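Local coordinates for protein phosphoribosyl-AMP cyclohydrolase (Medicago truncatula, PDB 7BGM) that probably catalyses the second and third steps of histidine biosynthesis, hydrolysing phosphoribosyl-ATP to phosphoribosyl-AMP and then opening the adenine ring of that product, at residues Leu8-Ile22 and Leu32-Thr44. Sequence-based numbering, arbitrary orientation.
Sequences LDSVKWDNKGLAVAI and LMQGFANREAVAT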
ATOM      1  N   LEU A   8      -5.813   1.766 -26.003  1.00 31.29           N
ATOM      2  CA  LEU A   8      -4.374   1.908 -26.213  1.00 32.47           C
ATOM      3  C   LEU A   8      -4.040   3.163 -27.012  1.00 34.03           C
ATOM      4  O   LEU A   8      -2.988   3.767 -26.796  1.00 34.07           O
ATOM      5  CB  LEU A   8      -3.827   0.667 -26.909  1.00 32.15           C
ATOM      6  CG  LEU A   8      -3.954  -0.618 -26.097  1.00 33.09           C
ATOM      7  CD1 LEU A   8      -3.606  -1.792 -26.990  1.00 34.41           C
ATOM      8  CD2 LEU A   8      -3.070  -0.620 -24.857  1.00 36.17           C
ATOM      9  N   ASP A   9      -4.926   3.591 -27.912  1.00 33.18           N
ATOM     10  CA  ASP A   9      -4.668   4.826 -28.654  1.00 33.27           C
ATOM     11  C   ASP A   9      -4.642   6.051 -27.744  1.00 33.46           C
ATOM     12  O   ASP A   9      -4.099   7.097 -28.133  1.00 34.68           O
ATOM     13  CB  ASP A   9      -5.729   5.040 -29.729  1.00 36.45           C
ATOM     14  CG  ASP A   9      -5.653   4.017 -30.855  1.00 42.99           C
ATOM     15  OD1 ASP A   9      -4.692   3.211 -30.876  1.00 46.87           O
ATOM     16  OD2 ASP A   9      -6.555   4.037 -31.729  1.00 42.24           O
ATOM     17  N   SER A  10      -5.226   5.957 -26.559  1.00 30.60           N
ATOM     18  CA  SER A  10      -5.317   7.098 -25.653  1.00 29.59           C
ATOM     19  C   SER A  10      -4.178   7.155 -24.652  1.00 26.53           C
ATOM     20  O   SER A  10      -4.127   8.107 -23.847  1.00 27.32           O
ATOM     21  CB  SER A  10      -6.655   7.056 -24.908  1.00 29.39           C
ATOM     22  OG  SER A  10      -6.589   6.104 -23.845  1.00 28.89           O
ATOM     23  N   VAL A  11      -3.268   6.148 -24.660  1.00 26.43           N
ATOM     24  CA  VAL A  11      -2.118   6.146 -23.771  1.00 24.93           C
ATOM     25  C   VAL A  11      -1.050   7.053 -24.365  1.00 26.67           C
ATOM     26  O   VAL A  11      -0.887   7.112 -25.594  1.00 30.93           O
ATOM     27  CB  VAL A  11      -1.584   4.709 -23.577  1.00 25.29           C
ATOM     28  CG1 VAL A  11      -0.266   4.684 -22.770  1.00 25.34           C
ATOM     29  CG2 VAL A  11      -2.637   3.824 -22.918  1.00 29.32           C
ATOM     30  N   LYS A  12      -0.359   7.804 -23.501  1.00 25.15           N
ATOM     31  CA  LYS A  12       0.691   8.732 -23.919  1.00 26.55           C
ATOM     32  C   LYS A  12       2.020   7.984 -23.929  1.00 25.04           C
ATOM     33  O   LYS A  12       2.833   8.076 -22.998  1.00 29.01           O
ATOM     34  CB  LYS A  12       0.723   9.950 -23.000  1.00 30.16           C
ATOM     35  CG  LYS A  12       1.753  11.012 -23.323  1.00 36.28           C
ATOM     36  CD  LYS A  12       1.699  12.076 -22.237  1.00 43.01           C
ATOM     37  CE  LYS A  12       2.690  13.206 -22.467  1.00 49.20           C
ATOM     38  NZ  LYS A  12       2.678  14.113 -21.270  1.00 53.88           N
ATOM     39  N   TRP A  13       2.223   7.223 -25.012  1.00 27.60           N
ATOM     40  CA  TRP A  13       3.457   6.467 -25.206  1.00 29.72           C
ATOM     41  C   TRP A  13       4.617   7.443 -25.415  1.00 30.09           C
ATOM     42  O   TRP A  13       4.435   8.525 -25.985  1.00 33.10           O
ATOM     43  CB  TRP A  13       3.336   5.517 -26.423  1.00 30.88           C
ATOM     44  CG  TRP A  13       2.070   4.671 -26.415  1.00 31.68           C
ATOM     45  CD1 TRP A  13       0.912   4.889 -27.164  1.00 32.71           C
ATOM     46  CD2 TRP A  13       1.802   3.523 -25.592  1.00 29.85           C
ATOM     47  NE1 TRP A  13      -0.052   3.941 -26.850  1.00 30.49           N
ATOM     48  CE2 TRP A  13       0.470   3.095 -25.893  1.00 31.04           C
ATOM     49  CE3 TRP A  13       2.558   2.795 -24.644  1.00 29.46           C
ATOM     50  CZ2 TRP A  13      -0.119   1.990 -25.276  1.00 30.41           C
ATOM     51  CZ3 TRP A  13       1.949   1.690 -24.001  1.00 29.37           C
ATOM     52  CH2 TRP A  13       0.623   1.295 -24.341  1.00 29.44           C
ATOM     53  N   ASP A  14       5.808   7.059 -24.947  1.00 29.72           N
ATOM     54  CA  ASP A  14       7.001   7.878 -25.155  1.00 31.46           C
ATOM     55  C   ASP A  14       7.536   7.630 -26.570  1.00 38.51           C
ATOM     56  O   ASP A  14       6.919   6.935 -27.380  1.00 38.00           O
ATOM     57  CB  ASP A  14       8.032   7.630 -24.047  1.00 33.59           C
ATOM     58  CG  ASP A  14       8.688   6.235 -24.098  1.00 35.88           C
ATOM     59  OD1 ASP A  14       8.583   5.524 -25.117  1.00 35.45           O
ATOM     60  OD2 ASP A  14       9.336   5.848 -23.087  1.00 36.71           O
ATOM     61  N   ASN A  15       8.701   8.190 -26.900  1.00 43.35           N
ATOM     62  CA  ASN A  15       9.139   8.086 -28.293  1.00 47.19           C
ATOM     63  C   ASN A  15       9.800   6.745 -28.615  1.00 46.60           C
ATOM     64  O   ASN A  15      10.329   6.587 -29.721  1.00 49.83           O
ATOM     65  CB  ASN A  15      10.062   9.251 -28.659  1.00 51.61           C
ATOM     66  CG  ASN A  15      11.277   9.338 -27.783  1.00 58.26           C
ATOM     67  OD1 ASN A  15      11.603   8.405 -27.050  1.00 60.04           O
ATOM     68  ND2 ASN A  15      11.976  10.464 -27.864  1.00 62.36           N
ATOM     69  N   LYS A  16       9.777   5.791 -27.683  1.00 42.61           N
ATOM     70  CA  LYS A  16      10.095   4.396 -27.957  1.00 42.55           C
ATOM     71  C   LYS A  16       8.858   3.511 -27.893  1.00 40.64           C
ATOM     72  O   LYS A  16       8.980   2.277 -27.922  1.00 39.22           O
ATOM     73  CB  LYS A  16      11.157   3.889 -26.979  1.00 46.58           C
ATOM     74  CG  LYS A  16      12.517   4.501 -27.213  1.00 51.92           C
ATOM     75  CD  LYS A  16      12.991   4.235 -28.633  1.00 56.27           C
ATOM     76  CE  LYS A  16      14.362   4.855 -28.889  1.00 60.32           C
ATOM     77  NZ  LYS A  16      14.767   4.744 -30.319  1.00 64.15           N
ATOM     78  N   GLY A  17       7.669   4.114 -27.807  1.00 34.93           N
ATOM     79  CA  GLY A  17       6.440   3.358 -27.714  1.00 32.50           C
ATOM     80  C   GLY A  17       6.158   2.766 -26.350  1.00 29.92           C
ATOM     81  O   GLY A  17       5.371   1.822 -26.264  1.00 32.29           O
ATOM     82  N   LEU A  18       6.750   3.307 -25.273  1.00 27.92           N
ATOM     83  CA  LEU A  18       6.640   2.714 -23.936  1.00 24.74           C
ATOM     84  C   LEU A  18       5.909   3.634 -22.965  1.00 25.64           C
ATOM     85  O   LEU A  18       5.894   4.866 -23.112  1.00 27.71           O
ATOM     86  CB  LEU A  18       8.036   2.376 -23.348  1.00 26.35           C
ATOM     87  CG  LEU A  18       8.886   1.447 -24.229  1.00 28.51           C
ATOM     88  CD1 LEU A  18      10.245   1.231 -23.603  1.00 30.08           C
ATOM     89  CD2 LEU A  18       8.143   0.155 -24.370  1.00 31.48           C
ATOM     90  N   ALA A  19       5.265   3.007 -21.985  1.00 23.87           N
ATOM     91  CA  ALA A  19       4.787   3.672 -20.781  1.00 24.97           C
ATOM     92  C   ALA A  19       5.377   2.959 -19.560  1.00 25.73           C
ATOM     93  O   ALA A  19       5.774   1.797 -19.631  1.00 24.29           O
ATOM     94  CB  ALA A  19       3.264   3.656 -20.722  1.00 27.10           C
ATOM     95  N   VAL A  20       5.421   3.647 -18.424  1.00 23.55           N
ATOM     96  CA  VAL A  20       5.879   3.023 -17.175  1.00 24.40           C
ATOM     97  C   VAL A  20       4.756   2.136 -16.660  1.00 21.57           C
ATOM     98  O   VAL A  20       3.592   2.549 -16.669  1.00 24.81           O
ATOM     99  CB  VAL A  20       6.238   4.095 -16.132  1.00 21.15           C
ATOM    100  CG1 VAL A  20       6.416   3.483 -14.728  1.00 20.80           C
ATOM    101  CG2 VAL A  20       7.494   4.844 -16.551  1.00 23.86           C
ATOM    102  N   ALA A  21       5.087   0.913 -16.252  1.00 19.20           N
ATOM    103  CA  ALA A  21       4.102   0.018 -15.647  1.00 18.82           C
ATOM    104  C   ALA A  21       4.563  -0.414 -14.267  1.00 19.35           C
ATOM    105  O   ALA A  21       5.649  -0.990 -14.109  1.00 20.93           O
ATOM    106  CB  ALA A  21       3.834  -1.228 -16.511  1.00 23.24           C
ATOM    107  N   ILE A  22       3.680  -0.227 -13.285  1.00 20.03           N
ATOM    108  CA  ILE A  22       3.994  -0.492 -11.887  1.00 20.22           C
ATOM    109  C   ILE A  22       3.078  -1.588 -11.404  1.00 21.76           C
ATOM    110  O   ILE A  22       1.851  -1.468 -11.539  1.00 21.74           O
ATOM    111  CB  ILE A  22       3.823   0.754 -11.020  1.00 18.32           C
ATOM    112  CG1 ILE A  22       4.628   1.904 -11.579  1.00 18.00           C
ATOM    113  CG2 ILE A  22       4.154   0.431  -9.556  1.00 19.83           C
ATOM    114  CD1 ILE A  22       4.241   3.222 -10.964  1.00 20.78           C
ATOM    115  N   LEU A  32       5.357  -4.068  -6.024  1.00 17.94           N
ATOM    116  CA  LEU A  32       6.056  -5.316  -6.287  1.00 19.86           C
ATOM    117  C   LEU A  32       7.264  -5.096  -7.179  1.00 20.93           C
ATOM    118  O   LEU A  32       8.343  -5.676  -6.934  1.00 22.00           O
ATOM    119  CB  LEU A  32       5.099  -6.306  -6.963  1.00 21.40           C
ATOM    120  CG  LEU A  32       3.803  -6.587  -6.164  1.00 22.64           C
ATOM    121  CD1 LEU A  32       2.811  -7.474  -6.942  1.00 25.02           C
ATOM    122  CD2 LEU A  32       4.150  -7.209  -4.806  1.00 24.67           C
ATOM    123  N   MET A  33       7.068  -4.342  -8.265  1.00 18.88           N
ATOM    124  CA  MET A  33       8.134  -4.139  -9.265  1.00 18.78           C
ATOM    125  C   MET A  33       7.660  -3.029 -10.192  1.00 20.52           C
ATOM    126  O   MET A  33       6.462  -2.717 -10.258  1.00 21.20           O
ATOM    127  CB  MET A  33       8.443  -5.417 -10.095  1.00 20.55           C
ATOM    128  CG  MET A  33       7.232  -5.872 -10.906  1.00 23.42           C
ATOM    129  SD  MET A  33       7.578  -7.246 -12.028  1.00 28.11           S
ATOM    130  CE  MET A  33       8.546  -6.431 -13.302  1.00 30.13           C
ATOM    131  N   GLN A  34       8.603  -2.472 -10.955  1.00 20.70           N
ATOM    132  CA  GLN A  34       8.246  -1.484 -11.950  1.00 19.64           C
ATOM    133  C   GLN A  34       9.056  -1.777 -13.201  1.00 22.68           C
ATOM    134  O   GLN A  34      10.253  -2.097 -13.107  1.00 24.95           O
ATOM    135  CB  GLN A  34       8.505  -0.051 -11.443  1.00 19.14           C
ATOM    136  CG  GLN A  34       8.320   1.050 -12.530  1.00 20.40           C
ATOM    137  CD  GLN A  34       9.657   1.456 -13.187  1.00 21.44           C
ATOM    138  OE1 GLN A  34      10.589   1.897 -12.510  1.00 23.27           O
ATOM    139  NE2 GLN A  34       9.736   1.318 -14.506  1.00 25.53           N
ATOM    140  N   GLY A  35       8.356  -1.774 -14.351  1.00 23.37           N
ATOM    141  CA  GLY A  35       9.000  -1.901 -15.632  1.00 23.60           C
ATOM    142  C   GLY A  35       8.395  -0.988 -16.669  1.00 23.58           C
ATOM    143  O   GLY A  35       7.907   0.094 -16.338  1.00 24.15           O
ATOM    144  N   PHE A  36       8.424  -1.411 -17.927  1.00 25.34           N
ATOM    145  CA  PHE A  36       7.880  -0.639 -19.031  1.00 20.77           C
ATOM    146  C   PHE A  36       6.929  -1.542 -19.808  1.00 20.67           C
ATOM    147  O   PHE A  36       7.014  -2.780 -19.741  1.00 25.45           O
ATOM    148  CB  PHE A  36       9.025  -0.053 -19.932  1.00 25.30           C
ATOM    149  CG  PHE A  36       9.794   1.008 -19.239  1.00 29.14           C
ATOM    150  CD1 PHE A  36      10.841   0.678 -18.373  1.00 32.12           C
ATOM    151  CD2 PHE A  36       9.439   2.343 -19.388  1.00 32.76           C
ATOM    152  CE1 PHE A  36      11.520   1.662 -17.665  1.00 33.25           C
ATOM    153  CE2 PHE A  36      10.128   3.340 -18.705  1.00 32.68           C
ATOM    154  CZ  PHE A  36      11.155   2.999 -17.829  1.00 34.17           C
ATOM    155  N   ALA A  37       5.982  -0.934 -20.508  1.00 23.83           N
ATOM    156  CA  ALA A  37       5.038  -1.691 -21.297  1.00 24.32           C
ATOM    157  C   ALA A  37       4.839  -0.978 -22.626  1.00 25.24           C
ATOM    158  O   ALA A  37       4.801   0.255 -22.660  1.00 27.23           O
ATOM    159  CB  ALA A  37       3.707  -1.840 -20.551  1.00 24.87           C
ATOM    160  N   ASN A  38       4.744  -1.740 -23.721  1.00 25.87           N
ATOM    161  CA  ASN A  38       4.299  -1.191 -24.987  1.00 28.95           C
ATOM    162  C   ASN A  38       2.835  -1.585 -25.217  1.00 29.06           C
ATOM    163  O   ASN A  38       2.170  -2.150 -24.331  1.00 29.00           O
ATOM    164  CB  ASN A  38       5.208  -1.646 -26.138  1.00 31.19           C
ATOM    165  CG  ASN A  38       5.239  -3.161 -26.298  1.00 33.01           C
ATOM    166  OD1 ASN A  38       4.593  -3.888 -25.536  1.00 30.66           O
ATOM    167  ND2 ASN A  38       6.015  -3.645 -27.272  1.00 37.19           N
ATOM    168  N   ARG A  39       2.311  -1.281 -26.409  1.00 30.06           N
ATOM    169  CA  ARG A  39       0.909  -1.582 -26.683  1.00 34.27           C
ATOM    170  C   ARG A  39       0.626  -3.058 -26.441  1.00 32.26           C
ATOM    171  O   ARG A  39      -0.316  -3.426 -25.718  1.00 31.03           O
ATOM    172  CB  ARG A  39       0.559  -1.216 -28.124  1.00 36.07           C
ATOM    173  CG  ARG A  39       0.276   0.241 -28.369  1.00 43.26           C
ATOM    174  CD  ARG A  39      -0.036   0.431 -29.855  1.00 49.09           C
ATOM    175  NE  ARG A  39      -1.395  -0.009 -30.162  1.00 54.86           N
ATOM    176  CZ  ARG A  39      -2.437   0.816 -30.205  1.00 57.50           C
ATOM    177  NH1 ARG A  39      -2.249   2.107 -29.978  1.00 55.55           N
ATOM    178  NH2 ARG A  39      -3.656   0.358 -30.476  1.00 60.30           N
ATOM    179  N   GLU A  40       1.450  -3.915 -27.040  1.00 29.95           N
ATOM    180  CA  GLU A  40       1.232  -5.350 -26.915  1.00 30.16           C
ATOM    181  C   GLU A  40       1.300  -5.816 -25.465  1.00 27.95           C
ATOM    182  O   GLU A  40       0.499  -6.662 -25.059  1.00 30.22           O
ATOM    183  CB  GLU A  40       2.223  -6.119 -27.768  1.00 32.39           C
ATOM    184  CG  GLU A  40       1.988  -7.618 -27.658  1.00 38.81           C
ATOM    185  CD  GLU A  40       2.759  -8.465 -28.677  1.00 50.85           C
ATOM    186  OE1 GLU A  40       3.674  -7.955 -29.375  1.00 53.53           O
ATOM    187  OE2 GLU A  40       2.422  -9.666 -28.778  1.00 54.96           O
ATOM    188  N   ALA A  41       2.225  -5.280 -24.663  1.00 26.33           N
ATOM    189  CA  ALA A  41       2.315  -5.716 -23.264  1.00 27.91           C
ATOM    190  C   ALA A  41       1.047  -5.375 -22.492  1.00 26.89           C
ATOM    191  O   ALA A  41       0.590  -6.176 -21.655  1.00 26.14           O
ATOM    192  CB  ALA A  41       3.535  -5.113 -22.555  1.00 26.20           C
ATOM    193  N   VAL A  42       0.472  -4.183 -22.724  1.00 25.30           N
ATOM    194  CA  VAL A  42      -0.738  -3.823 -21.998  1.00 26.64           C
ATOM    195  C   VAL A  42      -1.901  -4.679 -22.478  1.00 27.68           C
ATOM    196  O   VAL A  42      -2.695  -5.193 -21.670  1.00 27.44           O
ATOM    197  CB  VAL A  42      -1.033  -2.320 -22.163  1.00 28.37           C
ATOM    198  CG1 VAL A  42      -2.372  -1.962 -21.480  1.00 30.41           C
ATOM    199  CG2 VAL A  42       0.128  -1.494 -21.584  1.00 25.69           C
ATOM    200  N   ALA A  43      -2.023  -4.858 -23.789  1.00 27.07           N
ATOM    201  CA  ALA A  43      -3.108  -5.695 -24.318  1.00 26.12           C
ATOM    202  C   ALA A  43      -3.011  -7.129 -23.791  1.00 28.01           C
ATOM    203  O   ALA A  43      -4.027  -7.753 -23.453  1.00 29.34           O
ATOM    204  CB  ALA A  43      -3.083  -5.687 -25.842  1.00 27.67           C
ATOM    205  N   THR A  44      -1.790  -7.655 -23.676  1.00 27.72           N
ATOM    206  CA  THR A  44      -1.612  -9.024 -23.192  1.00 28.37           C
ATOM    207  C   THR A  44      -1.906  -9.117 -21.693  1.00 27.54           C
ATOM    208  O   THR A  44      -2.468 -10.120 -21.232  1.00 29.24           O
ATOM    209  CB  THR A  44      -0.193  -9.507 -23.506  1.00 31.72           C
ATOM    210  OG1 THR A  44      -0.041  -9.641 -24.924  1.00 34.02           O
ATOM    211  CG2 THR A  44       0.100 -10.859 -22.852  1.00 30.39           C
TER
HETATM  212  O   HOH W   1       3.732   0.726 -28.000  1.00 34.98           O
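Leu8 and Trp13 close over the start of helix 39-48 and meet Val42 there: Leu8 CD2 lies 3.7 Å from Val42 CG1, while Val42 CG2 sits at the edge of the indole, 4.0 Å from Trp13 CH2. The broad indole suits this place: Arg39 CG rests on one face, 3.6 Å from Trp13 CZ2, and Val11 CG1 covers the centre of the other. Trp13 NE1 donates a hydrogen bond to Leu8 O. Beyond this cluster the chains form a beta hairpin, strands 19-25 and 31-37, in the cyclohydrolase domain. Ala19 pairs with Ala37 and Ala21 with Gly35 through two backbone hydrogen bonds each, and the small side chains Ala21 CB and Ala37 CB meet at 4.1 Å on a face covered by Tyr88. Asn38 is the N-cap of helix 39-48, its short amide letting OD1 accept from Ala41 N; a water joins Gly17 O to Arg39 N. At the rim Arg39, its chain bent about CG-CD (chi3 77°), lays its guanidinium face against Leu8 CB and forms a salt bridge with Asp9, Arg39 NH1 and NH2 both donating end-on to Asp9 OD1 at 2.8 and 3.1 Å, the carboxylate and guanidinium planes 44° apart. A leucine in its place would probably leave the Asp9 carboxylate without its countercharge and free to turn.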